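Local coordinates for calcium uptake protein 2, mitochondrial (Homo sapiens, PDB 6LB7) that probably senses calcium through its EF-hands and helps to regulate calcium uptake into mitochondria by the uniporter, at residues 243-248 against 284-289; 249-254 against 280-285; 253-258 against 309-314; 257-262 against 275-280. All blocks are in the same frame, centred on the assembly; numbering follows the deposited sequence.

Contact 1: residues 243-248 against 284-289; sequences KSFCHF and QELSNN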
loop_
_atom_site.group_PDB
_atom_site.type_symbol
_atom_site.label_atom_id
_atom_site.label_comp_id
_atom_site.label_asym_id
_atom_site.label_seq_id
_atom_site.Cartn_x
_atom_site.Cartn_y
_atom_site.Cartn_z
ATOM N N LYS B 243 -17.749 -17.574 0.339
ATOM C CA LYS B 243 -17.570 -16.228 0.881
ATOM C C LYS B 243 -16.176 -16.049 1.473
ATOM O O LYS B 243 -15.565 -14.985 1.316
ATOM C CB LYS B 243 -18.635 -15.922 1.949
ATOM C CG LYS B 243 -20.030 -15.696 1.403
ATOM C CD LYS B 243 -21.070 -15.508 2.534
ATOM C CE LYS B 243 -22.409 -15.136 1.943
ATOM N NZ LYS B 243 -23.475 -14.896 2.947
ATOM N N SER B 244 -15.655 -17.077 2.147
ATOM C CA SER B 244 -14.318 -16.973 2.739
ATOM C C SER B 244 -13.257 -16.780 1.669
ATOM O O SER B 244 -12.326 -15.992 1.855
ATOM C CB SER B 244 -13.978 -18.213 3.567
ATOM O OG SER B 244 -14.927 -18.352 4.597
ATOM N N PHE B 245 -13.364 -17.512 0.555
ATOM C CA PHE B 245 -12.420 -17.294 -0.532
ATOM C C PHE B 245 -12.539 -15.891 -1.087
ATOM O O PHE B 245 -11.522 -15.251 -1.383
ATOM C CB PHE B 245 -12.609 -18.295 -1.666
ATOM C CG PHE B 245 -11.516 -18.218 -2.690
ATOM C CD1 PHE B 245 -10.326 -18.914 -2.495
ATOM C CD2 PHE B 245 -11.655 -17.412 -3.825
ATOM C CE1 PHE B 245 -9.303 -18.836 -3.425
ATOM C CE2 PHE B 245 -10.634 -17.318 -4.768
ATOM C CZ PHE B 245 -9.445 -18.037 -4.558
ATOM N N CYS B 246 -13.770 -15.404 -1.277
ATOM C CA CYS B 246 -13.923 -14.058 -1.818
ATOM C C CYS B 246 -13.312 -13.019 -0.889
ATOM O O CYS B 246 -12.717 -12.041 -1.353
ATOM C CB CYS B 246 -15.397 -13.741 -2.102
ATOM S SG CYS B 246 -16.112 -14.744 -3.424
ATOM N N HIS B 247 -13.477 -13.186 0.422
ATOM C CA HIS B 247 -12.822 -12.268 1.357
ATOM C C HIS B 247 -11.303 -12.334 1.226
ATOM O O HIS B 247 -10.618 -11.304 1.311
ATOM C CB HIS B 247 -13.238 -12.593 2.794
ATOM C CG HIS B 247 -14.656 -12.239 3.099
ATOM N ND1 HIS B 247 -15.460 -13.008 3.913
ATOM C CD2 HIS B 247 -15.415 -11.191 2.699
ATOM C CE1 HIS B 247 -16.653 -12.447 4.002
ATOM N NE2 HIS B 247 -16.654 -11.349 3.268
ATOM N N PHE B 248 -10.756 -13.543 1.021
ATOM C CA PHE B 248 -9.316 -13.684 0.813
ATOM C C PHE B 248 -8.833 -12.930 -0.430
ATOM O O PHE B 248 -7.710 -12.403 -0.442
ATOM C CB PHE B 248 -8.948 -15.177 0.743
ATOM C CG PHE B 248 -7.712 -15.472 -0.086
ATOM C CD1 PHE B 248 -6.449 -15.372 0.473
ATOM C CD2 PHE B 248 -7.825 -15.873 -1.418
ATOM C CE1 PHE B 248 -5.300 -15.641 -0.289
ATOM C CE2 PHE B 248 -6.688 -16.153 -2.180
ATOM C CZ PHE B 248 -5.420 -16.036 -1.602
ATOM N N GLN B 284 -7.427 -16.105 8.894
ATOM C CA GLN B 284 -8.359 -17.242 8.766
ATOM C C GLN B 284 -7.862 -18.299 7.789
ATOM O O GLN B 284 -6.863 -18.089 7.107
ATOM C CB GLN B 284 -9.654 -16.740 8.145
ATOM C CG GLN B 284 -10.226 -15.530 8.835
ATOM C CD GLN B 284 -10.746 -15.923 10.188
ATOM O OE1 GLN B 284 -10.200 -16.792 10.855
ATOM N NE2 GLN B 284 -11.833 -15.296 10.585
ATOM N N GLU B 285 -8.607 -19.398 7.759
ATOM C CA GLU B 285 -8.348 -20.548 6.915
ATOM C C GLU B 285 -9.272 -20.545 5.702
ATOM O O GLU B 285 -10.294 -19.850 5.654
ATOM C CB GLU B 285 -8.538 -21.850 7.696
ATOM C CG GLU B 285 -7.676 -22.008 8.900
ATOM C CD GLU B 285 -7.555 -23.453 9.363
ATOM O OE1 GLU B 285 -8.367 -23.881 10.149
ATOM O OE2 GLU B 285 -6.655 -24.154 8.939
ATOM N N LEU B 286 -8.873 -21.310 4.696
ATOM C CA LEU B 286 -9.724 -21.704 3.590
ATOM C C LEU B 286 -10.042 -23.185 3.711
ATOM O O LEU B 286 -9.235 -23.958 4.232
ATOM C CB LEU B 286 -9.036 -21.448 2.262
ATOM C CG LEU B 286 -8.759 -19.981 1.965
ATOM C CD1 LEU B 286 -8.109 -19.873 0.610
ATOM C CD2 LEU B 286 -10.047 -19.176 2.030
ATOM N N SER B 287 -11.205 -23.579 3.193
ATOM C CA SER B 287 -11.634 -24.971 3.277
ATOM C C SER B 287 -10.871 -25.863 2.299
ATOM O O SER B 287 -10.390 -25.417 1.248
ATOM C CB SER B 287 -13.128 -25.085 2.994
ATOM O OG SER B 287 -13.421 -24.586 1.691
ATOM N N ASN B 288 -10.821 -27.161 2.645
ATOM C CA ASN B 288 -10.012 -28.136 1.917
ATOM C C ASN B 288 -10.491 -28.336 0.489
ATOM O O ASN B 288 -9.674 -28.524 -0.417
ATOM C CB ASN B 288 -10.036 -29.477 2.649
ATOM C CG ASN B 288 -9.296 -29.435 3.962
ATOM O OD1 ASN B 288 -8.230 -28.834 4.065
ATOM N ND2 ASN B 288 -9.854 -30.083 4.977
ATOM N N ASN B 289 -11.810 -28.364 0.266
ATOM C CA ASN B 289 -12.281 -28.496 -1.111
ATOM C C ASN B 289 -11.784 -27.341 -1.984
ATOM O O ASN B 289 -11.453 -27.547 -3.161
ATOM C CB ASN B 289 -13.823 -28.617 -1.155
ATOM C CG ASN B 289 -14.553 -27.538 -0.329
ATOM O OD1 ASN B 289 -13.966 -26.542 0.115
ATOM N ND2 ASN B 289 -15.856 -27.747 -0.123
#
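F245 and L286 mark the closest backbone approach, with their CA atoms 6.6 Å apart, where helix 243-248 meets the extended residues before helix 288-289. L286 carries the contact. With CG anti to the carbonyl carbon (chi1 -64°), the fork of its side chain swings in to helix 243-248. CD1 approaches the F245 ring obliquely, 3.9 Å from CD1 of F245, and also sits over one face of the F248 ring. CD2 turns to the helix backbone, 3.9 Å from O of S244, and is 4.3 Å from CB of F248. The two phenylalanines also touch: CD2 of F248 lies above a face of the F245 ring. S244 meets L286 by its backbone and CB, while its OG is bonded to D240 O. Residues 283-287 link helices 271-282 and 288-298 in the C-terminal helical lobe, which is probably EF-hand-like, and L286 plugs this linker onto helix 239-249. Beyond it, S287 holds the N-cap position of the next helix without a capping bond. Its OG instead donates to OD1 of N289 at 2.6 Å, in the carbonyl plane with a C=O...donor angle of 159°. N289 ND2 is bonded to E241 OE1 and E235 O.

Contact 2: residues 249-254 against 280-285; sequences TTHLED and VATGQE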
loop_
_atom_site.group_PDB
_atom_site.type_symbol
_atom_site.label_atom_id
_atom_site.label_comp_id
_atom_site.label_asym_id
_atom_site.label_seq_id
_atom_site.Cartn_x
_atom_site.Cartn_y
_atom_site.Cartn_z
ATOM N N THR B 249 -9.650 -12.842 -1.479
ATOM C CA THR B 249 -9.197 -12.113 -2.662
ATOM C C THR B 249 -9.016 -10.614 -2.396
ATOM O O THR B 249 -8.343 -9.946 -3.180
ATOM C CB THR B 249 -10.164 -12.299 -3.839
ATOM O OG1 THR B 249 -11.405 -11.632 -3.550
ATOM C CG2 THR B 249 -10.415 -13.796 -4.109
ATOM N N THR B 250 -9.587 -10.063 -1.320
ATOM C CA THR B 250 -9.374 -8.643 -1.037
ATOM C C THR B 250 -8.095 -8.392 -0.246
ATOM O O THR B 250 -7.751 -7.229 -0.010
ATOM C CB THR B 250 -10.575 -8.019 -0.296
ATOM O OG1 THR B 250 -10.736 -8.621 0.990
ATOM C CG2 THR B 250 -11.878 -8.191 -1.094
ATOM N N HIS B 251 -7.367 -9.449 0.128
ATOM C CA HIS B 251 -6.082 -9.342 0.812
ATOM C C HIS B 251 -4.922 -9.787 -0.067
ATOM O O HIS B 251 -3.940 -10.338 0.432
ATOM C CB HIS B 251 -6.097 -10.152 2.101
ATOM C CG HIS B 251 -7.100 -9.668 3.087
ATOM N ND1 HIS B 251 -6.804 -8.715 4.034
ATOM C CD2 HIS B 251 -8.412 -9.960 3.240
ATOM C CE1 HIS B 251 -7.882 -8.473 4.758
ATOM N NE2 HIS B 251 -8.871 -9.215 4.298
ATOM N N LEU B 252 -5.027 -9.561 -1.377
ATOM C CA LEU B 252 -4.020 -10.042 -2.319
ATOM C C LEU B 252 -2.691 -9.322 -2.178
ATOM O O LEU B 252 -1.659 -9.859 -2.597
ATOM C CB LEU B 252 -4.490 -9.863 -3.757
ATOM C CG LEU B 252 -5.629 -10.755 -4.226
ATOM C CD1 LEU B 252 -5.809 -10.648 -5.739
ATOM C CD2 LEU B 252 -5.372 -12.171 -3.784
ATOM N N GLU B 253 -2.707 -8.074 -1.704
ATOM C CA GLU B 253 -1.461 -7.329 -1.558
ATOM C C GLU B 253 -0.511 -8.055 -0.620
ATOM O O GLU B 253 0.638 -8.334 -0.975
ATOM C CB GLU B 253 -1.749 -5.912 -1.051
ATOM C CG GLU B 253 -0.508 -5.075 -0.813
ATOM C CD GLU B 253 -0.803 -3.739 -0.132
ATOM O OE1 GLU B 253 -1.875 -3.594 0.501
ATOM O OE2 GLU B 253 0.051 -2.830 -0.231
ATOM N N ASP B 254 -0.987 -8.381 0.583
ATOM C CA ASP B 254 -0.176 -9.116 1.537
ATOM C C ASP B 254 0.096 -10.534 1.051
ATOM O O ASP B 254 1.175 -11.081 1.295
ATOM C CB ASP B 254 -0.871 -9.139 2.896
ATOM C CG ASP B 254 -0.889 -7.768 3.564
ATOM O OD1 ASP B 254 -0.279 -6.836 3.005
ATOM O OD2 ASP B 254 -1.491 -7.631 4.651
ATOM N N VAL B 280 -1.400 -15.509 7.210
ATOM C CA VAL B 280 -0.738 -14.231 7.463
ATOM C C VAL B 280 -1.468 -13.086 6.750
ATOM O O VAL B 280 -1.663 -12.009 7.324
ATOM C CB VAL B 280 0.745 -14.336 7.069
ATOM C CG1 VAL B 280 1.432 -12.978 7.136
ATOM C CG2 VAL B 280 1.441 -15.348 7.985
ATOM N N ALA B 281 -1.888 -13.270 5.496
ATOM C CA ALA B 281 -2.579 -12.225 4.695
ATOM C C ALA B 281 -3.975 -11.967 5.249
ATOM O O ALA B 281 -4.440 -10.860 5.245
ATOM C CB ALA B 281 -2.688 -12.670 3.269
ATOM N N THR B 282 -4.567 -13.043 5.698
ATOM C CA THR B 282 -5.875 -13.197 6.333
ATOM C C THR B 282 -6.438 -13.491 7.725
ATOM O O THR B 282 -7.616 -13.100 8.048
ATOM C CB THR B 282 -6.593 -14.253 5.480
ATOM O OG1 THR B 282 -6.726 -13.776 4.147
ATOM C CG2 THR B 282 -7.916 -14.765 5.980
ATOM N N GLY B 283 -5.677 -14.144 8.569
ATOM C CA GLY B 283 -6.211 -14.291 9.931
ATOM C C GLY B 283 -7.054 -15.538 10.043
ATOM O O GLY B 283 -7.296 -15.958 11.149
ATOM N N GLN B 284 -7.427 -16.105 8.894
ATOM C CA GLN B 284 -8.359 -17.242 8.766
ATOM C C GLN B 284 -7.862 -18.299 7.789
ATOM O O GLN B 284 -6.863 -18.089 7.107
ATOM C CB GLN B 284 -9.654 -16.740 8.145
ATOM C CG GLN B 284 -10.226 -15.530 8.835
ATOM C CD GLN B 284 -10.746 -15.923 10.188
ATOM O OE1 GLN B 284 -10.200 -16.792 10.855
ATOM N NE2 GLN B 284 -11.833 -15.296 10.585
ATOM N N GLU B 285 -8.607 -19.398 7.759
ATOM C CA GLU B 285 -8.348 -20.548 6.915
ATOM C C GLU B 285 -9.272 -20.545 5.702
ATOM O O GLU B 285 -10.294 -19.850 5.654
ATOM C CB GLU B 285 -8.538 -21.850 7.696
ATOM C CG GLU B 285 -7.676 -22.008 8.900
ATOM C CD GLU B 285 -7.555 -23.453 9.363
ATOM O OE1 GLU B 285 -8.367 -23.881 10.149
ATOM O OE2 GLU B 285 -6.655 -24.154 8.939
#
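D254 and A281 bring the two backbones very near, with CA atoms 5.0 Å apart, where the start of helix 252-254 passes the last turn of helix 280-282. The small A281 permits this. Its CB is 4.0 Å from CB of D254 and 3.9 Å from O of H251, so it is held between the N-cap residue and the first turn. The D254 carboxylate takes no part in this packing. Outside the two segments, its OD1 forms a salt bridge with a basic side chain of another protein's chain. H251 occupies the N-cap position. Its CG is anti to the carbonyl carbon (chi1 -63°), which places the ring beside the last turn of the facing helix. There ND1 comes within 3.4 Å of O of A281, but the angle is poor and no hydrogen bond forms; the approach to the ring is oblique. CB of H251 also lies 4.2 Å from OG1 of T282. P97, from a loop, touches H251 as well. After T282 the helix stops at G283, whose phi is positive (89°). A CB there would press on the carbonyl O of T282, which accounts for the glycine. G283 O accepts a bond from K279 NZ. The N-terminal end of one helix against the C-terminal end of the next is the open end of an antiparallel helix-loop-helix hairpin, consistent with an EF-hand-like fold.

Contact 3: residues 253-258 against 309-314; sequences EDFAIA and EEFLGV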
loop_
_atom_site.group_PDB
_atom_site.type_symbol
_atom_site.label_atom_id
_atom_site.label_comp_id
_atom_site.label_asym_id
_atom_site.label_seq_id
_atom_site.Cartn_x
_atom_site.Cartn_y
_atom_site.Cartn_z
ATOM N N GLU B 253 -2.707 -8.074 -1.704
ATOM C CA GLU B 253 -1.461 -7.329 -1.558
ATOM C C GLU B 253 -0.511 -8.055 -0.620
ATOM O O GLU B 253 0.638 -8.334 -0.975
ATOM C CB GLU B 253 -1.749 -5.912 -1.051
ATOM C CG GLU B 253 -0.508 -5.075 -0.813
ATOM C CD GLU B 253 -0.803 -3.739 -0.132
ATOM O OE1 GLU B 253 -1.875 -3.594 0.501
ATOM O OE2 GLU B 253 0.051 -2.830 -0.231
ATOM N N ASP B 254 -0.987 -8.381 0.583
ATOM C CA ASP B 254 -0.176 -9.116 1.537
ATOM C C ASP B 254 0.096 -10.534 1.051
ATOM O O ASP B 254 1.175 -11.081 1.295
ATOM C CB ASP B 254 -0.871 -9.139 2.896
ATOM C CG ASP B 254 -0.889 -7.768 3.564
ATOM O OD1 ASP B 254 -0.279 -6.836 3.005
ATOM O OD2 ASP B 254 -1.491 -7.631 4.651
ATOM N N PHE B 255 -0.862 -11.144 0.348
ATOM C CA PHE B 255 -0.634 -12.498 -0.144
ATOM C C PHE B 255 0.486 -12.527 -1.173
ATOM O O PHE B 255 1.312 -13.449 -1.173
ATOM C CB PHE B 255 -1.919 -13.087 -0.733
ATOM C CG PHE B 255 -1.739 -14.479 -1.269
ATOM C CD1 PHE B 255 -1.570 -14.692 -2.634
ATOM C CD2 PHE B 255 -1.702 -15.578 -0.400
ATOM C CE1 PHE B 255 -1.385 -15.977 -3.136
ATOM C CE2 PHE B 255 -1.528 -16.869 -0.895
ATOM C CZ PHE B 255 -1.362 -17.065 -2.269
ATOM N N ALA B 256 0.531 -11.535 -2.066
ATOM C CA ALA B 256 1.591 -11.500 -3.076
ATOM C C ALA B 256 2.964 -11.254 -2.447
ATOM O O ALA B 256 3.974 -11.804 -2.911
ATOM C CB ALA B 256 1.290 -10.433 -4.127
ATOM N N ILE B 257 3.024 -10.417 -1.402
ATOM C CA ILE B 257 4.279 -10.219 -0.678
ATOM C C ILE B 257 4.739 -11.529 -0.053
ATOM O O ILE B 257 5.922 -11.871 -0.091
ATOM C CB ILE B 257 4.123 -9.117 0.392
ATOM C CG1 ILE B 257 4.035 -7.727 -0.255
ATOM C CG2 ILE B 257 5.280 -9.181 1.398
ATOM C CD1 ILE B 257 3.359 -6.674 0.625
ATOM N N ALA B 258 3.813 -12.277 0.550
ATOM C CA ALA B 258 4.184 -13.561 1.124
ATOM C C ALA B 258 4.663 -14.521 0.042
ATOM O O ALA B 258 5.689 -15.190 0.210
ATOM C CB ALA B 258 3.006 -14.144 1.902
ATOM N N GLU B 309 2.520 -17.558 -9.334
ATOM C CA GLU B 309 2.449 -16.373 -10.180
ATOM C C GLU B 309 1.241 -16.439 -11.110
ATOM O O GLU B 309 0.568 -15.428 -11.334
ATOM C CB GLU B 309 3.747 -16.224 -10.978
ATOM C CG GLU B 309 5.012 -16.047 -10.120
ATOM C CD GLU B 309 5.811 -17.347 -9.923
ATOM O OE1 GLU B 309 5.219 -18.457 -9.967
ATOM O OE2 GLU B 309 7.044 -17.255 -9.728
ATOM N N GLU B 310 0.954 -17.622 -11.669
ATOM C CA GLU B 310 -0.210 -17.760 -12.535
ATOM C C GLU B 310 -1.503 -17.677 -11.731
ATOM O O GLU B 310 -2.468 -17.044 -12.173
ATOM C CB GLU B 310 -0.141 -19.065 -13.322
ATOM C CG GLU B 310 0.818 -19.028 -14.496
ATOM C CD GLU B 310 2.231 -19.450 -14.118
ATOM O OE1 GLU B 310 2.575 -19.421 -12.907
ATOM O OE2 GLU B 310 2.996 -19.815 -15.039
ATOM N N PHE B 311 -1.532 -18.290 -10.543
ATOM C CA PHE B 311 -2.688 -18.160 -9.658
ATOM C C PHE B 311 -2.982 -16.690 -9.367
ATOM O O PHE B 311 -4.096 -16.207 -9.594
ATOM C CB PHE B 311 -2.420 -18.942 -8.370
ATOM C CG PHE B 311 -3.502 -18.805 -7.321
ATOM C CD1 PHE B 311 -4.828 -19.100 -7.613
ATOM C CD2 PHE B 311 -3.174 -18.420 -6.033
ATOM C CE1 PHE B 311 -5.807 -18.993 -6.637
ATOM C CE2 PHE B 311 -4.140 -18.317 -5.051
ATOM C CZ PHE B 311 -5.466 -18.603 -5.355
ATOM N N LEU B 312 -1.964 -15.957 -8.905
ATOM C CA LEU B 312 -2.097 -14.533 -8.625
ATOM C C LEU B 312 -2.588 -13.752 -9.845
ATOM O O LEU B 312 -3.377 -12.810 -9.716
ATOM C CB LEU B 312 -0.747 -14.001 -8.143
ATOM C CG LEU B 312 -0.785 -12.631 -7.492
ATOM C CD1 LEU B 312 -1.603 -12.692 -6.204
ATOM C CD2 LEU B 312 0.637 -12.153 -7.236
ATOM N N GLY B 313 -2.141 -14.135 -11.040
ATOM C CA GLY B 313 -2.647 -13.492 -12.235
ATOM C C GLY B 313 -4.143 -13.670 -12.417
ATOM O O GLY B 313 -4.857 -12.710 -12.718
ATOM N N VAL B 314 -4.638 -14.901 -12.241
ATOM C CA VAL B 314 -6.076 -15.154 -12.366
ATOM C C VAL B 314 -6.854 -14.407 -11.282
ATOM O O VAL B 314 -7.935 -13.861 -11.537
ATOM C CB VAL B 314 -6.350 -16.672 -12.334
ATOM C CG1 VAL B 314 -7.856 -16.970 -12.202
ATOM C CG2 VAL B 314 -5.775 -17.352 -13.589
#
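F255 and F311 cross at about a right angle between two nearly antiparallel helices; the axes of segments 253-258 and 309-314 run at 168° and come within 11.3 Å. The CE1-CZ side of F255 meets F311, CE1 at the edge of that ring and both atoms 4.1 Å from CE2 of F311. Taken from F255, the same approach is oblique. Both rings have CG anti to the backbone N (chi1 179° for F255, 176° for F311), which puts them between the helices. L312 slides past F255 in the opposite direction and forks. Its CD1 lies at the edge of the F255 ring, near the ring plane and 4.1 Å from CD1 of F255. Its CD2 rests 3.6 Å from CB of A256. F255 also meets F248 and F274 edge-to-face, so its ring sits in an aromatic cluster. Replacing F255 with an alanine would probably leave the F311 edge and the CD1 methyl of L312 without their partner and open a gap among these rings. F311 has further company in F298 and V294 of helix 288-298. The contact joins helices 252-264 and 308-320 in a C-terminal lobe that is probably built from EF-hand-like helix pairs.

Contact 4: residues 257-262 against 275-280; sequences IAMQMF and KRAVKV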
loop_
_atom_site.group_PDB
_atom_site.type_symbol
_atom_site.label_atom_id
_atom_site.label_comp_id
_atom_site.label_asym_id
_atom_site.label_seq_id
_atom_site.Cartn_x
_atom_site.Cartn_y
_atom_site.Cartn_z
ATOM N N ILE B 257 3.024 -10.417 -1.402
ATOM C CA ILE B 257 4.279 -10.219 -0.678
ATOM C C ILE B 257 4.739 -11.529 -0.053
ATOM O O ILE B 257 5.922 -11.871 -0.091
ATOM C CB ILE B 257 4.123 -9.117 0.392
ATOM C CG1 ILE B 257 4.035 -7.727 -0.255
ATOM C CG2 ILE B 257 5.280 -9.181 1.398
ATOM C CD1 ILE B 257 3.359 -6.674 0.625
ATOM N N ALA B 258 3.813 -12.277 0.550
ATOM C CA ALA B 258 4.184 -13.561 1.124
ATOM C C ALA B 258 4.663 -14.521 0.042
ATOM O O ALA B 258 5.689 -15.190 0.210
ATOM C CB ALA B 258 3.006 -14.144 1.902
ATOM N N MET B 259 3.966 -14.557 -1.105
ATOM C CA MET B 259 4.401 -15.414 -2.210
ATOM C C MET B 259 5.803 -15.043 -2.681
ATOM O O MET B 259 6.616 -15.925 -2.981
ATOM C CB MET B 259 3.421 -15.331 -3.383
ATOM C CG MET B 259 2.094 -16.074 -3.154
ATOM S SD MET B 259 2.360 -17.830 -2.778
ATOM C CE MET B 259 1.916 -17.890 -1.066
ATOM N N GLN B 260 6.104 -13.745 -2.754
ATOM C CA GLN B 260 7.424 -13.334 -3.207
ATOM C C GLN B 260 8.491 -13.702 -2.195
ATOM O O GLN B 260 9.617 -14.041 -2.575
ATOM C CB GLN B 260 7.468 -11.831 -3.473
ATOM C CG GLN B 260 8.718 -11.402 -4.230
ATOM C CD GLN B 260 8.832 -9.903 -4.395
ATOM O OE1 GLN B 260 8.694 -9.143 -3.430
ATOM N NE2 GLN B 260 9.084 -9.462 -5.625
ATOM N N MET B 261 8.164 -13.665 -0.905
ATOM C CA MET B 261 9.181 -14.015 0.077
ATOM C C MET B 261 9.525 -15.497 0.018
ATOM O O MET B 261 10.699 -15.864 0.156
ATOM C CB MET B 261 8.724 -13.594 1.468
ATOM C CG MET B 261 8.892 -12.084 1.707
ATOM S SD MET B 261 8.159 -11.667 3.288
ATOM C CE MET B 261 8.439 -9.898 3.382
ATOM N N PHE B 262 8.532 -16.368 -0.204
ATOM C CA PHE B 262 8.840 -17.778 -0.438
ATOM C C PHE B 262 9.705 -17.943 -1.680
ATOM O O PHE B 262 10.655 -18.732 -1.687
ATOM C CB PHE B 262 7.565 -18.600 -0.607
ATOM C CG PHE B 262 6.879 -18.947 0.676
ATOM C CD1 PHE B 262 7.600 -19.370 1.769
ATOM C CD2 PHE B 262 5.496 -18.851 0.781
ATOM C CE1 PHE B 262 6.975 -19.694 2.947
ATOM C CE2 PHE B 262 4.856 -19.177 1.966
ATOM C CZ PHE B 262 5.598 -19.599 3.048
ATOM N N LYS B 275 -1.058 -22.319 2.919
ATOM C CA LYS B 275 -1.849 -22.133 4.130
ATOM C C LYS B 275 -1.286 -21.023 5.002
ATOM O O LYS B 275 -2.031 -20.162 5.487
ATOM C CB LYS B 275 -1.914 -23.446 4.920
ATOM C CG LYS B 275 -2.888 -24.484 4.366
ATOM C CD LYS B 275 -2.936 -25.713 5.277
ATOM C CE LYS B 275 -4.185 -26.547 5.038
ATOM N NZ LYS B 275 -4.174 -27.808 5.853
ATOM N N ARG B 276 0.035 -21.036 5.225
ATOM C CA ARG B 276 0.554 -20.009 6.132
ATOM C C ARG B 276 0.503 -18.626 5.484
ATOM O O ARG B 276 0.103 -17.636 6.114
ATOM C CB ARG B 276 1.987 -20.367 6.537
ATOM C CG ARG B 276 2.644 -19.446 7.521
ATOM C CD ARG B 276 2.632 -19.964 8.903
ATOM N NE ARG B 276 3.474 -19.325 9.694
ATOM C CZ ARG B 276 4.610 -19.690 9.894
ATOM N NH1 ARG B 276 5.058 -20.703 9.368
ATOM N NH2 ARG B 276 5.302 -19.033 10.624
ATOM N N ALA B 277 0.722 -18.494 4.182
ATOM C CA ALA B 277 0.530 -17.196 3.528
ATOM C C ALA B 277 -0.917 -16.724 3.605
ATOM O O ALA B 277 -1.182 -15.519 3.741
ATOM C CB ALA B 277 0.954 -17.290 2.079
ATOM N N VAL B 278 -1.868 -17.652 3.464
ATOM C CA VAL B 278 -3.278 -17.295 3.595
ATOM C C VAL B 278 -3.547 -16.763 4.992
ATOM O O VAL B 278 -4.172 -15.711 5.167
ATOM C CB VAL B 278 -4.184 -18.501 3.267
ATOM C CG1 VAL B 278 -5.583 -18.266 3.808
ATOM C CG2 VAL B 278 -4.232 -18.745 1.763
ATOM N N LYS B 279 -3.051 -17.471 6.011
ATOM C CA LYS B 279 -3.280 -17.059 7.394
ATOM C C LYS B 279 -2.617 -15.718 7.696
ATOM O O LYS B 279 -3.203 -14.861 8.365
ATOM C CB LYS B 279 -2.759 -18.141 8.345
ATOM C CG LYS B 279 -2.784 -17.772 9.822
ATOM C CD LYS B 279 -4.171 -17.963 10.415
ATOM C CE LYS B 279 -4.118 -18.051 11.935
ATOM N NZ LYS B 279 -5.470 -18.269 12.522
ATOM N N VAL B 280 -1.400 -15.509 7.210
ATOM C CA VAL B 280 -0.738 -14.231 7.463
ATOM C C VAL B 280 -1.468 -13.086 6.750
ATOM O O VAL B 280 -1.663 -12.009 7.324
ATOM C CB VAL B 280 0.745 -14.336 7.069
ATOM C CG1 VAL B 280 1.432 -12.978 7.136
ATOM C CG2 VAL B 280 1.441 -15.348 7.985
#
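M259 reaches A277 by its far end alone. The side chain starts off to one side, with CG anti to the carbonyl carbon (chi1 -74°), then bends at chi2 and chi3 to come round to the neighbouring helix. CB itself stays clear of that helix. CG is still 5.5 Å from CB of A277, and SD is 5.1 Å from the same atom. Only CE arrives, 3.3 Å from CB of A277, tighter than an ordinary carbon contact. V269, in the loop between the helices, also touches M259. The two segments belong to helices 252-264 and 271-282, which a short loop joins as a helix-loop-helix, consistent with an EF-hand-like fold. The axes of segments 257-262 and 275-280 cross at 143°, 9.8 Å apart at closest. Alanines meet at the crossing: CB of A258 is 3.8 Å from CB of A277. F262, one turn further on, brings CE2 obliquely to 4.3 Å from CB of A277. A277 thus receives three side chains, and its lone methyl lets the helices approach with CA atoms of A258 and A277 only 5.7 Å apart. F262 also packs on R267 and V269. Outside the two segments, NH2 of R276 forms a salt bridge with an acidic side chain of another protein's chain.

From the N terminus, helix 239-249 comes first. Contact 1 closes a loop from it to the start of helix 288-298. Contact 2 begins just after, at 249-254, and ends on the same stretch, sharing Q284 and E285. Contact 4 closes the shortest loop, inside both, and joins helices 252-264 and 271-282 near their connecting loop as contact 2 does at the other end. Contact 3 starts beside contact 2 but runs on to helix 308-320, so it crosses contact 1. The F248 and F255 rings bridge contacts 1 and 3, and F255 also touches A277 of contact 4. Together the four bind the C-terminal helices into one lobe.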